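Local coordinates for protein putative mannose-1-phosphate guanylyl transferase (Thermus thermophilus, PDB 2CU2) that probably transfers a guanylyl group from GTP to mannose-1-phosphate, giving GDP-mannose, as expected of a GT-A-type nucleotidyltransferase, at residues A5-G10 and T54-R59; V105-H110 and G187-F192; F133-G138 and R245-R250; R140-E145 and Y183-G188. One frame throughout, in Å; residues are numbered along the deposited sequence.

Contact 1 (A5-G10 and T54-R59); sequences ALVMAG and TLLAVR
Ala5, Val7 and Ala9 exchange backbone hydrogen bonds with Leu55 and Ala57, which fixes a parallel register running from Ala5 beside Thr54 to Met8 beside Ala57. The bond from Leu55 N to Ala5 O is 2.6 Å long and nearly straight (172°), whereas Ala57 N to Val7 O spans 2.9 Å and is bent to 145°. Ala9 N closes the series on Ala57 O. At the next pairing position a water intervenes, donating to Ala9 O and accepting from Arg59 N.

Apolar contacts line both faces of the pair. Leu6 has CG anti to the backbone N (chi1 172°), beside the carbonyl carbon, and chi2 of 72° then sets CD1 4.0 Å from both Leu55 CB and Ala57 CB; the side chain crosses Leu55 at about a right angle. On the other face Val7 divides its branches: CG2 meets Thr54 CG2 at 3.8 Å, while CG1 meets Leu56 CD1 at the same separation. Ala9 CB lies 3.3 Å from Val58 CG1, a tight fit.

The arrangement suits a beta-alpha-beta crossover of the nucleotidyltransferase fold. Helix 37-45 connects the strands in sequence and packs Leu38 and Leu45 on the face of Val7. Strand 102-107 pairs with strand 3-8, and strand 74-78 with strand 54-59, so both strands are interior to the sheet.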
loop_
_atom_site.group_PDB
_atom_site.type_symbol
_atom_site.label_atom_id
_atom_site.label_comp_id
_atom_site.label_asym_id
_atom_site.label_seq_id
_atom_site.Cartn_x
_atom_site.Cartn_y
_atom_site.Cartn_z
ATOM N N ALA A 5 12.178 18.873 -34.698
ATOM C CA ALA A 5 11.174 18.168 -33.928
ATOM C C ALA A 5 10.946 18.883 -32.609
ATOM O O ALA A 5 11.898 19.226 -31.909
ATOM C CB ALA A 5 11.624 16.729 -33.676
ATOM N N LEU A 6 9.679 19.130 -32.291
ATOM C CA LEU A 6 9.323 19.768 -31.034
ATOM C C LEU A 6 8.716 18.688 -30.145
ATOM O O LEU A 6 7.676 18.111 -30.475
ATOM C CB LEU A 6 8.290 20.881 -31.236
ATOM C CG LEU A 6 7.759 21.445 -29.909
ATOM C CD1 LEU A 6 8.856 22.274 -29.240
ATOM C CD2 LEU A 6 6.520 22.296 -30.137
ATOM N N VAL A 7 9.374 18.415 -29.027
ATOM C CA VAL A 7 8.884 17.443 -28.057
ATOM C C VAL A 7 8.282 18.136 -26.836
ATOM O O VAL A 7 8.968 18.733 -26.015
ATOM C CB VAL A 7 10.056 16.557 -27.635
ATOM C CG1 VAL A 7 9.591 15.538 -26.596
ATOM C CG2 VAL A 7 10.611 15.824 -28.841
ATOM N N MET A 8 6.943 18.073 -26.753
ATOM C CA MET A 8 6.258 18.767 -25.672
ATOM C C MET A 8 6.187 17.921 -24.400
ATOM O O MET A 8 5.554 16.875 -24.342
ATOM C CB MET A 8 4.848 19.117 -26.151
ATOM C CG MET A 8 4.862 19.945 -27.438
ATOM S SD MET A 8 3.219 20.505 -27.909
ATOM C CE MET A 8 2.504 18.895 -28.273
ATOM N N ALA A 9 6.913 18.392 -23.368
ATOM C CA ALA A 9 6.856 17.719 -22.077
ATOM C C ALA A 9 6.004 18.514 -21.085
ATOM O O ALA A 9 6.279 19.663 -20.764
ATOM C CB ALA A 9 8.284 17.583 -21.546
ATOM N N GLY A 10 4.910 17.876 -20.629
ATOM C CA GLY A 10 4.019 18.559 -19.697
ATOM C C GLY A 10 3.062 17.589 -19.004
ATOM O O GLY A 10 3.174 16.375 -19.099
ATOM N N THR A 54 16.332 18.698 -32.383
ATOM C CA THR A 54 15.180 18.422 -31.534
ATOM C C THR A 54 15.025 19.468 -30.427
ATOM O O THR A 54 15.979 19.840 -29.755
ATOM C CB THR A 54 15.351 17.033 -30.921
ATOM O OG1 THR A 54 15.420 16.064 -31.968
ATOM C CG2 THR A 54 14.156 16.712 -30.020
ATOM N N LEU A 55 13.804 19.954 -30.237
ATOM C CA LEU A 55 13.527 20.953 -29.211
ATOM C C LEU A 55 12.642 20.340 -28.127
ATOM O O LEU A 55 11.570 19.806 -28.412
ATOM C CB LEU A 55 12.825 22.163 -29.837
ATOM C CG LEU A 55 13.470 22.712 -31.121
ATOM C CD1 LEU A 55 12.527 23.700 -31.798
ATOM C CD2 LEU A 55 14.804 23.373 -30.795
ATOM N N LEU A 56 13.098 20.416 -26.885
ATOM C CA LEU A 56 12.344 19.870 -25.772
ATOM C C LEU A 56 11.691 20.979 -24.959
ATOM O O LEU A 56 12.359 21.661 -24.188
ATOM C CB LEU A 56 13.262 19.043 -24.874
ATOM C CG LEU A 56 12.613 18.505 -23.597
ATOM C CD1 LEU A 56 11.476 17.540 -23.946
ATOM C CD2 LEU A 56 13.673 17.813 -22.766
ATOM N N ALA A 57 10.383 21.145 -25.134
ATOM C CA ALA A 57 9.629 22.166 -24.418
ATOM C C ALA A 57 9.147 21.672 -23.056
ATOM O O ALA A 57 8.453 20.648 -22.960
ATOM C CB ALA A 57 8.440 22.618 -25.252
ATOM N N VAL A 58 9.531 22.402 -22.010
ATOM C CA VAL A 58 9.132 22.151 -20.633
ATOM C C VAL A 58 8.981 23.456 -19.853
ATOM O O VAL A 58 9.466 24.511 -20.241
ATOM C CB VAL A 58 10.202 21.272 -19.983
ATOM C CG1 VAL A 58 10.410 20.006 -20.811
ATOM C CG2 VAL A 58 11.513 22.032 -19.904
ATOM N N ARG A 59 8.241 23.368 -18.734
ATOM C CA ARG A 59 8.046 24.552 -17.910
ATOM C C ARG A 59 9.371 25.058 -17.330
ATOM O O ARG A 59 10.327 24.318 -17.138
ATOM C CB ARG A 59 7.081 24.194 -16.780
ATOM C CG ARG A 59 5.625 24.196 -17.242
ATOM C CD ARG A 59 5.110 25.616 -17.508
ATOM N NE ARG A 59 4.804 26.296 -16.246
ATOM C CZ ARG A 59 3.643 25.981 -15.643
ATOM N NH1 ARG A 59 2.827 25.100 -16.195
ATOM N NH2 ARG A 59 3.335 26.539 -14.469
HETATM O O HOH W 1 6.929 20.783 -18.226
#

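Contact 2 (V105-H110 and G187-F192); sequences VLPADH and GGVFAF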
loop_
_atom_site.group_PDB
_atom_site.type_symbol
_atom_site.label_atom_id
_atom_site.label_comp_id
_atom_site.label_asym_id
_atom_site.label_seq_id
_atom_site.Cartn_x
_atom_site.Cartn_y
_atom_site.Cartn_z
ATOM N N VAL A 105 5.675 17.898 -34.410
ATOM C CA VAL A 105 5.264 18.204 -33.045
ATOM C C VAL A 105 4.726 16.947 -32.372
ATOM O O VAL A 105 3.801 16.313 -32.880
ATOM C CB VAL A 105 4.164 19.291 -33.021
ATOM C CG1 VAL A 105 3.584 19.415 -31.624
ATOM C CG2 VAL A 105 4.739 20.622 -33.472
ATOM N N LEU A 106 5.301 16.583 -31.231
ATOM C CA LEU A 106 4.840 15.392 -30.533
ATOM C C LEU A 106 4.894 15.455 -29.012
ATOM O O LEU A 106 5.768 16.099 -28.425
ATOM C CB LEU A 106 5.631 14.170 -31.000
ATOM C CG LEU A 106 7.150 14.315 -30.966
ATOM C CD1 LEU A 106 7.758 13.270 -30.051
ATOM C CD2 LEU A 106 7.686 14.171 -32.374
ATOM N N PRO A 107 3.944 14.778 -28.348
ATOM C CA PRO A 107 3.895 14.650 -26.897
ATOM C C PRO A 107 4.928 13.644 -26.392
ATOM O O PRO A 107 5.314 12.705 -27.076
ATOM C CB PRO A 107 2.490 14.198 -26.522
ATOM C CG PRO A 107 1.924 13.467 -27.731
ATOM C CD PRO A 107 2.828 14.039 -28.924
ATOM N N ALA A 108 5.406 13.890 -25.157
ATOM C CA ALA A 108 6.420 13.017 -24.593
ATOM C C ALA A 108 5.827 12.111 -23.515
ATOM O O ALA A 108 6.515 11.338 -22.865
ATOM C CB ALA A 108 7.522 13.894 -23.999
ATOM N N ASP A 109 4.507 12.252 -23.304
ATOM C CA ASP A 109 3.879 11.470 -22.247
ATOM C C ASP A 109 2.931 10.398 -22.793
ATOM O O ASP A 109 1.909 10.079 -22.205
ATOM C CB ASP A 109 3.140 12.427 -21.304
ATOM C CG ASP A 109 1.986 13.106 -22.038
ATOM O OD1 ASP A 109 2.220 13.602 -23.143
ATOM O OD2 ASP A 109 0.897 13.200 -21.476
ATOM N N HIS A 110 3.290 9.861 -23.979
ATOM C CA HIS A 110 2.484 8.795 -24.567
ATOM C C HIS A 110 3.263 7.473 -24.653
ATOM O O HIS A 110 4.487 7.444 -24.653
ATOM C CB HIS A 110 2.061 9.236 -25.971
ATOM C CG HIS A 110 0.995 10.295 -25.870
ATOM N ND1 HIS A 110 0.311 10.770 -26.940
ATOM C CD2 HIS A 110 0.545 10.962 -24.723
ATOM C CE1 HIS A 110 -0.530 11.701 -26.449
ATOM N NE2 HIS A 110 -0.412 11.835 -25.126
ATOM N N GLY A 187 -3.825 11.302 -32.376
ATOM C CA GLY A 187 -2.624 10.797 -31.718
ATOM C C GLY A 187 -1.767 11.912 -31.092
ATOM O O GLY A 187 -0.770 11.664 -30.426
ATOM N N GLY A 188 -2.146 13.179 -31.359
ATOM C CA GLY A 188 -1.387 14.207 -30.651
ATOM C C GLY A 188 -0.099 14.596 -31.390
ATOM O O GLY A 188 0.716 15.373 -30.912
ATOM N N VAL A 189 0.094 13.993 -32.580
ATOM C CA VAL A 189 1.292 14.308 -33.355
ATOM C C VAL A 189 0.954 15.068 -34.641
ATOM O O VAL A 189 -0.044 14.822 -35.303
ATOM C CB VAL A 189 2.005 12.999 -33.694
ATOM C CG1 VAL A 189 3.246 13.283 -34.536
ATOM C CG2 VAL A 189 2.418 12.293 -32.418
ATOM N N PHE A 190 1.819 16.048 -34.967
ATOM C CA PHE A 190 1.544 16.882 -36.133
ATOM C C PHE A 190 2.811 17.156 -36.952
ATOM O O PHE A 190 3.922 17.165 -36.440
ATOM C CB PHE A 190 0.945 18.203 -35.646
ATOM C CG PHE A 190 -0.275 17.932 -34.815
ATOM C CD1 PHE A 190 -0.176 17.938 -33.429
ATOM C CD2 PHE A 190 -1.494 17.696 -35.428
ATOM C CE1 PHE A 190 -1.305 17.709 -32.656
ATOM C CE2 PHE A 190 -2.623 17.469 -34.646
ATOM C CZ PHE A 190 -2.534 17.476 -33.259
ATOM N N ALA A 191 2.593 17.347 -38.266
ATOM C CA ALA A 191 3.708 17.652 -39.154
ATOM C C ALA A 191 3.314 18.709 -40.187
ATOM O O ALA A 191 2.294 18.607 -40.856
ATOM C CB ALA A 191 4.120 16.362 -39.864
ATOM N N PHE A 192 4.138 19.769 -40.249
ATOM C CA PHE A 192 3.862 20.845 -41.192
ATOM C C PHE A 192 5.104 21.703 -41.421
ATOM O O PHE A 192 6.038 21.721 -40.632
ATOM C CB PHE A 192 2.748 21.713 -40.606
ATOM C CG PHE A 192 3.063 22.056 -39.176
ATOM C CD1 PHE A 192 3.883 23.141 -38.889
ATOM C CD2 PHE A 192 2.518 21.300 -38.150
ATOM C CE1 PHE A 192 4.155 23.469 -37.568
ATOM C CE2 PHE A 192 2.794 21.636 -36.829
ATOM C CZ PHE A 192 3.612 22.720 -36.532
HETATM O O HOH W 2 1.769 10.278 -29.429
#
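Val105 and Phe190 form a hydrogen-bonded antiparallel pair: Val105 N donates to Phe190 O at 2.8 Å, and Phe190 N returns a 2.9 Å bond to Val105 O. The same Val105 O also receives the CA-H of Val189, at 3.2 Å from its CA. Beyond this pair the exchange stops at Pro107, whose nitrogen carries no hydrogen; its CD instead touches Gly188 O at 3.2 Å.

Carbon contacts flank the bonds. Val189 has CG2 anti to its carbonyl carbon, and that branch meets both Leu106 CB and Pro107 CD. Toward the other end, Val105 CG2 approaches Phe192 CZ at 3.9 Å, the two side chains crossing obliquely.

Strand 102-107 runs parallel to strand 3-8 on one side. On its other side the segments 105-107 and 189-192 run at 170°, so strand 184-192 enters the mixed sheet of this GT-A-clan domain antiparallel to strand 102-107.

Farther out, the chain turns a corner at Gly188, where phi of 86° favours glycine because a CB would jam against the preceding carbonyl oxygen. A water donates to Gly187 O at 3.1 Å and lies 2.9 Å from His110 ND1, bridging the turn to the loop after Pro107. That imidazole is covered on one face by Pro107 CG, offset toward the rim, and its ring also meets Trp253. Behind Leu106 and Val189, helix 115-128 supplies Tyr118, Leu122 and Met125, while Met238 of helix 233-238 touches Phe190.

Contact 3 (F133-G138 and R245-R250); sequences FVVALG and RVVLGR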
loop_
_atom_site.group_PDB
_atom_site.type_symbol
_atom_site.label_atom_id
_atom_site.label_comp_id
_atom_site.label_asym_id
_atom_site.label_seq_id
_atom_site.Cartn_x
_atom_site.Cartn_y
_atom_site.Cartn_z
ATOM N N PHE A 133 -0.749 22.029 -46.300
ATOM C CA PHE A 133 -1.327 20.971 -45.475
ATOM C C PHE A 133 -0.698 20.913 -44.078
ATOM O O PHE A 133 0.513 20.983 -43.913
ATOM C CB PHE A 133 -1.140 19.636 -46.202
ATOM C CG PHE A 133 -1.983 19.606 -47.446
ATOM C CD1 PHE A 133 -1.405 19.906 -48.673
ATOM C CD2 PHE A 133 -3.342 19.343 -47.358
ATOM C CE1 PHE A 133 -2.194 19.951 -49.815
ATOM C CE2 PHE A 133 -4.125 19.390 -48.508
ATOM C CZ PHE A 133 -3.556 19.696 -49.739
ATOM N N VAL A 134 -1.618 20.761 -43.110
ATOM C CA VAL A 134 -1.205 20.305 -41.793
ATOM C C VAL A 134 -1.520 18.817 -41.633
ATOM O O VAL A 134 -2.585 18.339 -42.001
ATOM C CB VAL A 134 -1.957 21.117 -40.735
ATOM C CG1 VAL A 134 -3.409 20.650 -40.655
ATOM C CG2 VAL A 134 -1.301 20.934 -39.378
ATOM N N VAL A 135 -0.581 18.010 -41.145
ATOM C CA VAL A 135 -0.790 16.567 -41.042
ATOM C C VAL A 135 -0.936 16.086 -39.599
ATOM O O VAL A 135 -0.182 16.499 -38.719
ATOM C CB VAL A 135 0.387 15.786 -41.703
ATOM C CG1 VAL A 135 0.032 14.297 -41.832
ATOM C CG2 VAL A 135 0.713 16.380 -43.070
ATOM N N ALA A 136 -1.904 15.201 -39.367
ATOM C CA ALA A 136 -2.145 14.653 -38.039
ATOM C C ALA A 136 -1.990 13.137 -38.033
ATOM O O ALA A 136 -2.031 12.486 -39.087
ATOM C CB ALA A 136 -3.545 15.041 -37.552
ATOM N N LEU A 137 -1.794 12.586 -36.837
ATOM C CA LEU A 137 -1.624 11.144 -36.647
ATOM C C LEU A 137 -2.906 10.573 -36.078
ATOM O O LEU A 137 -3.423 11.071 -35.076
ATOM C CB LEU A 137 -0.474 10.851 -35.672
ATOM C CG LEU A 137 -0.333 9.405 -35.145
ATOM C CD1 LEU A 137 0.130 8.469 -36.256
ATOM C CD2 LEU A 137 0.670 9.383 -33.993
ATOM N N GLY A 138 -3.411 9.528 -36.722
ATOM C CA GLY A 138 -4.630 8.887 -36.270
ATOM C C GLY A 138 -4.376 7.441 -35.878
ATOM O O GLY A 138 -3.418 6.819 -36.336
ATOM N N ARG A 245 -4.347 16.609 -43.535
ATOM C CA ARG A 245 -4.162 15.216 -43.926
ATOM C C ARG A 245 -3.894 14.341 -42.698
ATOM O O ARG A 245 -3.388 14.789 -41.680
ATOM C CB ARG A 245 -2.973 15.138 -44.886
ATOM C CG ARG A 245 -3.315 15.623 -46.295
ATOM C CD ARG A 245 -2.057 15.841 -47.145
ATOM N NE ARG A 245 -2.418 16.130 -48.536
ATOM C CZ ARG A 245 -1.420 16.466 -49.377
ATOM N NH1 ARG A 245 -0.172 16.521 -48.943
ATOM N NH2 ARG A 245 -1.697 16.738 -50.656
ATOM N N VAL A 246 -4.293 13.059 -42.798
ATOM C CA VAL A 246 -4.105 12.168 -41.658
ATOM C C VAL A 246 -3.421 10.860 -42.064
ATOM O O VAL A 246 -3.817 10.189 -43.008
ATOM C CB VAL A 246 -5.479 11.875 -41.052
ATOM C CG1 VAL A 246 -5.326 11.002 -39.808
ATOM C CG2 VAL A 246 -6.163 13.175 -40.673
ATOM N N VAL A 247 -2.405 10.512 -41.285
ATOM C CA VAL A 247 -1.708 9.236 -41.384
ATOM C C VAL A 247 -2.104 8.290 -40.248
ATOM O O VAL A 247 -2.090 8.635 -39.075
ATOM C CB VAL A 247 -0.203 9.506 -41.342
ATOM C CG1 VAL A 247 0.564 8.188 -41.428
ATOM C CG2 VAL A 247 0.194 10.387 -42.512
ATOM N N LEU A 248 -2.507 7.066 -40.640
ATOM C CA LEU A 248 -2.912 6.091 -39.636
ATOM C C LEU A 248 -1.721 5.283 -39.114
ATOM O O LEU A 248 -1.040 4.573 -39.843
ATOM C CB LEU A 248 -3.932 5.145 -40.274
ATOM C CG LEU A 248 -5.299 5.799 -40.483
ATOM C CD1 LEU A 248 -6.382 4.779 -40.836
ATOM C CD2 LEU A 248 -5.799 6.547 -39.249
ATOM N N GLY A 249 -1.455 5.443 -37.805
ATOM C CA GLY A 249 -0.419 4.633 -37.174
ATOM C C GLY A 249 -0.995 3.296 -36.700
ATOM O O GLY A 249 -2.094 3.212 -36.171
ATOM N N ARG A 250 -0.230 2.215 -36.947
ATOM C CA ARG A 250 -0.741 0.890 -36.606
ATOM C C ARG A 250 0.032 0.253 -35.451
ATOM O O ARG A 250 -0.112 -0.923 -35.140
ATOM C CB ARG A 250 -0.634 0.009 -37.847
ATOM C CG ARG A 250 -1.251 0.660 -39.083
ATOM C CD ARG A 250 -1.768 -0.387 -40.075
ATOM N NE ARG A 250 -2.400 0.264 -41.225
ATOM C CZ ARG A 250 -3.658 0.714 -41.063
ATOM N NH1 ARG A 250 -4.269 0.574 -39.899
ATOM N NH2 ARG A 250 -4.283 1.313 -42.081
#
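Phe133 and Arg245 pack closely, face on face. The guanidinium lies flat on the ring, with centres 3.5 Å apart and planes within 5°, a stacked cation-pi pair in which Arg245 CZ stands 13° off the ring normal. The arginine chain, extended from CG to NE, brings NE over the ring, and NH2 lies 3.4 Å from Phe133 CE1. Glu130, through a salt bridge to NH2, and the carbonyl of Ala128, through a hydrogen bond to NH1, hold this buried charged group in place.

Five backbone hydrogen bonds continue the pair as a parallel register. They include Arg245 N to Val134 O at 2.9 Å, and Gly138 N to Val247 O at 2.8 Å, nearly straight with an N-H...O angle of 176°. Gly138 suits its place, since a CB there would press on Val246 CG1 and Leu248 CD2.

Val135 CG1 and Val247 CG2, 4.0 Å apart, are in ordinary van der Waals contact. On the other face the packing is looser: Ala136 CB stays 4.5 Å from Val246 CG2, and farther along Leu248 is partly exposed.

In the sheet, strand 184-192 borders strand 134-139 and strand 160-167 borders strand 244-249. Met125 of helix 115-128 covers the face of Val135, Leu137 and Val247, and Trp160 packs on Arg245 and Val247.

Contact 4 (R140-E145 and Y183-G188); sequences RPTRPE and YVWNGG
In Trp185, chi1 of -76° sets CG beside the backbone N, and chi2 of -29° turns the indole so that one face meets Pro141. Opposite it, an inverse gamma turn centred on Pro144, closed by Glu145 N to Arg143 O at 2.7 Å, bends the loop so that Arg143 O and Glu145 CB both come near Trp185 CZ2.

The face contact is a CH-pi interaction: Pro141 CA stands over the centre of the six-membered ring at 3.5 Å, only 6° off the normal. Pro141 CB extends the cover of that face to CE2. Arg143 O lies near the ring plane, 3.2 Å from Trp185 CZ2. Thr142 crowds the adjacent corner, with N 3.1 Å and OG1 3.2 Å from Trp185 CH2. Arg143 crosses the ring at about a right angle, its CG at the indole edge.

Trp185 NE1 is satisfied by the hydroxyl of Tyr150, and Tyr148 and Tyr150 meet the indole edge-to-face. The contact thus joins the loop after strand 134-139 to strand 184-192. Within the loop, Arg143 grips Glu145 side-on: NE and NH2 both donate to OE1, at 2.9 Å and 3.0 Å.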
loop_
_atom_site.group_PDB
_atom_site.type_symbol
_atom_site.label_atom_id
_atom_site.label_comp_id
_atom_site.label_asym_id
_atom_site.label_seq_id
_atom_site.Cartn_x
_atom_site.Cartn_y
_atom_site.Cartn_z
ATOM N N ARG A 140 -6.622 3.691 -34.985
ATOM C CA ARG A 140 -7.884 2.966 -34.941
ATOM C C ARG A 140 -8.230 2.748 -33.467
ATOM O O ARG A 140 -7.443 2.180 -32.717
ATOM C CB ARG A 140 -7.744 1.611 -35.646
ATOM C CG ARG A 140 -7.589 1.679 -37.158
ATOM C CD ARG A 140 -8.854 2.205 -37.831
ATOM N NE ARG A 140 -8.708 2.248 -39.284
ATOM C CZ ARG A 140 -9.579 2.821 -40.110
ATOM N NH1 ARG A 140 -10.673 3.404 -39.635
ATOM N NH2 ARG A 140 -9.348 2.819 -41.416
ATOM N N PRO A 141 -9.413 3.206 -33.034
ATOM C CA PRO A 141 -9.845 3.057 -31.639
ATOM C C PRO A 141 -10.072 1.595 -31.240
ATOM O O PRO A 141 -10.588 0.807 -32.028
ATOM C CB PRO A 141 -11.149 3.855 -31.588
ATOM C CG PRO A 141 -11.050 4.789 -32.759
ATOM C CD PRO A 141 -10.413 3.948 -33.815
ATOM N N THR A 142 -9.690 1.237 -30.018
ATOM C CA THR A 142 -9.888 -0.129 -29.543
ATOM C C THR A 142 -10.988 -0.151 -28.487
ATOM O O THR A 142 -11.412 -1.214 -28.042
ATOM C CB THR A 142 -8.597 -0.722 -28.934
ATOM O OG1 THR A 142 -8.054 0.182 -27.964
ATOM C CG2 THR A 142 -7.573 -0.979 -30.016
ATOM N N ARG A 143 -11.453 1.035 -28.104
ATOM C CA ARG A 143 -12.506 1.177 -27.101
ATOM C C ARG A 143 -13.115 2.581 -27.205
ATOM O O ARG A 143 -12.468 3.520 -27.673
ATOM C CB ARG A 143 -11.926 0.989 -25.697
ATOM C CG ARG A 143 -10.918 2.071 -25.332
ATOM C CD ARG A 143 -10.380 1.940 -23.913
ATOM N NE ARG A 143 -9.575 3.109 -23.572
ATOM C CZ ARG A 143 -8.372 3.370 -24.079
ATOM N NH1 ARG A 143 -7.812 2.540 -24.952
ATOM N NH2 ARG A 143 -7.738 4.481 -23.729
ATOM N N PRO A 144 -14.368 2.742 -26.745
ATOM C CA PRO A 144 -15.052 4.035 -26.793
ATOM C C PRO A 144 -14.472 4.975 -25.736
ATOM O O PRO A 144 -15.158 5.329 -24.778
ATOM C CB PRO A 144 -16.509 3.678 -26.484
ATOM C CG PRO A 144 -16.445 2.418 -25.623
ATOM C CD PRO A 144 -15.220 1.730 -26.104
ATOM N N GLU A 145 -13.213 5.369 -25.909
ATOM C CA GLU A 145 -12.555 6.255 -24.957
ATOM C C GLU A 145 -13.192 7.640 -25.008
ATOM O O GLU A 145 -13.292 8.249 -26.075
ATOM C CB GLU A 145 -11.058 6.352 -25.266
ATOM C CG GLU A 145 -10.282 7.193 -24.265
ATOM C CD GLU A 145 -10.559 6.786 -22.835
ATOM O OE1 GLU A 145 -10.163 5.665 -22.443
ATOM O OE2 GLU A 145 -11.179 7.581 -22.103
ATOM N N TYR A 183 -14.453 6.941 -37.286
ATOM C CA TYR A 183 -13.609 7.942 -36.645
ATOM C C TYR A 183 -12.366 7.312 -36.013
ATOM O O TYR A 183 -12.381 6.182 -35.542
ATOM C CB TYR A 183 -14.438 8.649 -35.572
ATOM C CG TYR A 183 -15.419 9.565 -36.213
ATOM C CD1 TYR A 183 -15.981 9.231 -37.442
ATOM C CD2 TYR A 183 -15.784 10.759 -35.590
ATOM C CE1 TYR A 183 -16.906 10.074 -38.037
ATOM C CE2 TYR A 183 -16.702 11.606 -36.190
ATOM C CZ TYR A 183 -17.259 11.270 -37.409
ATOM O OH TYR A 183 -18.185 12.104 -38.007
ATOM N N VAL A 184 -11.243 8.058 -36.029
ATOM C CA VAL A 184 -10.033 7.548 -35.385
ATOM C C VAL A 184 -9.539 8.481 -34.272
ATOM O O VAL A 184 -9.922 9.639 -34.187
ATOM C CB VAL A 184 -8.948 7.386 -36.456
ATOM C CG1 VAL A 184 -9.406 6.386 -37.516
ATOM C CG2 VAL A 184 -8.652 8.719 -37.115
ATOM N N TRP A 185 -8.703 7.911 -33.370
ATOM C CA TRP A 185 -8.169 8.695 -32.255
ATOM C C TRP A 185 -7.131 9.708 -32.747
ATOM O O TRP A 185 -6.298 9.427 -33.603
ATOM C CB TRP A 185 -7.505 7.747 -31.245
ATOM C CG TRP A 185 -8.489 7.000 -30.417
ATOM C CD1 TRP A 185 -9.792 7.405 -30.036
ATOM C CD2 TRP A 185 -8.236 5.742 -29.729
ATOM N NE1 TRP A 185 -10.389 6.512 -29.194
ATOM C CE2 TRP A 185 -9.395 5.426 -28.977
ATOM C CE3 TRP A 185 -7.135 4.874 -29.685
ATOM C CZ2 TRP A 185 -9.434 4.257 -28.232
ATOM C CZ3 TRP A 185 -7.167 3.703 -28.939
ATOM C CH2 TRP A 185 -8.328 3.398 -28.207
ATOM N N ASN A 186 -7.216 10.937 -32.193
ATOM C CA ASN A 186 -6.177 11.935 -32.435
ATOM C C ASN A 186 -4.915 11.580 -31.640
ATOM O O ASN A 186 -4.920 11.519 -30.418
ATOM C CB ASN A 186 -6.721 13.288 -31.957
ATOM C CG ASN A 186 -5.766 14.406 -32.297
ATOM O OD1 ASN A 186 -4.545 14.272 -32.240
ATOM N ND2 ASN A 186 -6.360 15.573 -32.605
ATOM N N GLY A 187 -3.825 11.302 -32.376
ATOM C CA GLY A 187 -2.624 10.797 -31.718
ATOM C C GLY A 187 -1.767 11.912 -31.092
ATOM O O GLY A 187 -0.770 11.664 -30.426
ATOM N N GLY A 188 -2.146 13.179 -31.359
ATOM C CA GLY A 188 -1.387 14.207 -30.651
ATOM C C GLY A 188 -0.099 14.596 -31.390
ATOM O O GLY A 188 0.716 15.373 -30.912
#

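All four contacts reach one mixed sheet, contact 4 through strand 184-192 only. Contacts 1 and 2 adjoin, with centres about 10 Å apart: Met8 N bonds to Leu106 O at 2.8 Å. Contacts 2 and 3 are likewise about 10 Å apart between centres, joined by Ala191 N to Val135 O at 2.9 Å. Contact 4 shares Gly187 and Gly188 with contact 2 and is nested in the chain loop closed by contact 3, where Leu248 CD1 packs 3.6 Å from Arg140 NH2. Contacts 1 and 4, about 24 Å apart between centres, lie on opposite sides of the chain's centre. The glycine-rich loop entered at Gly10 probably borders the nucleotide site, as in related nucleotidyltransferases.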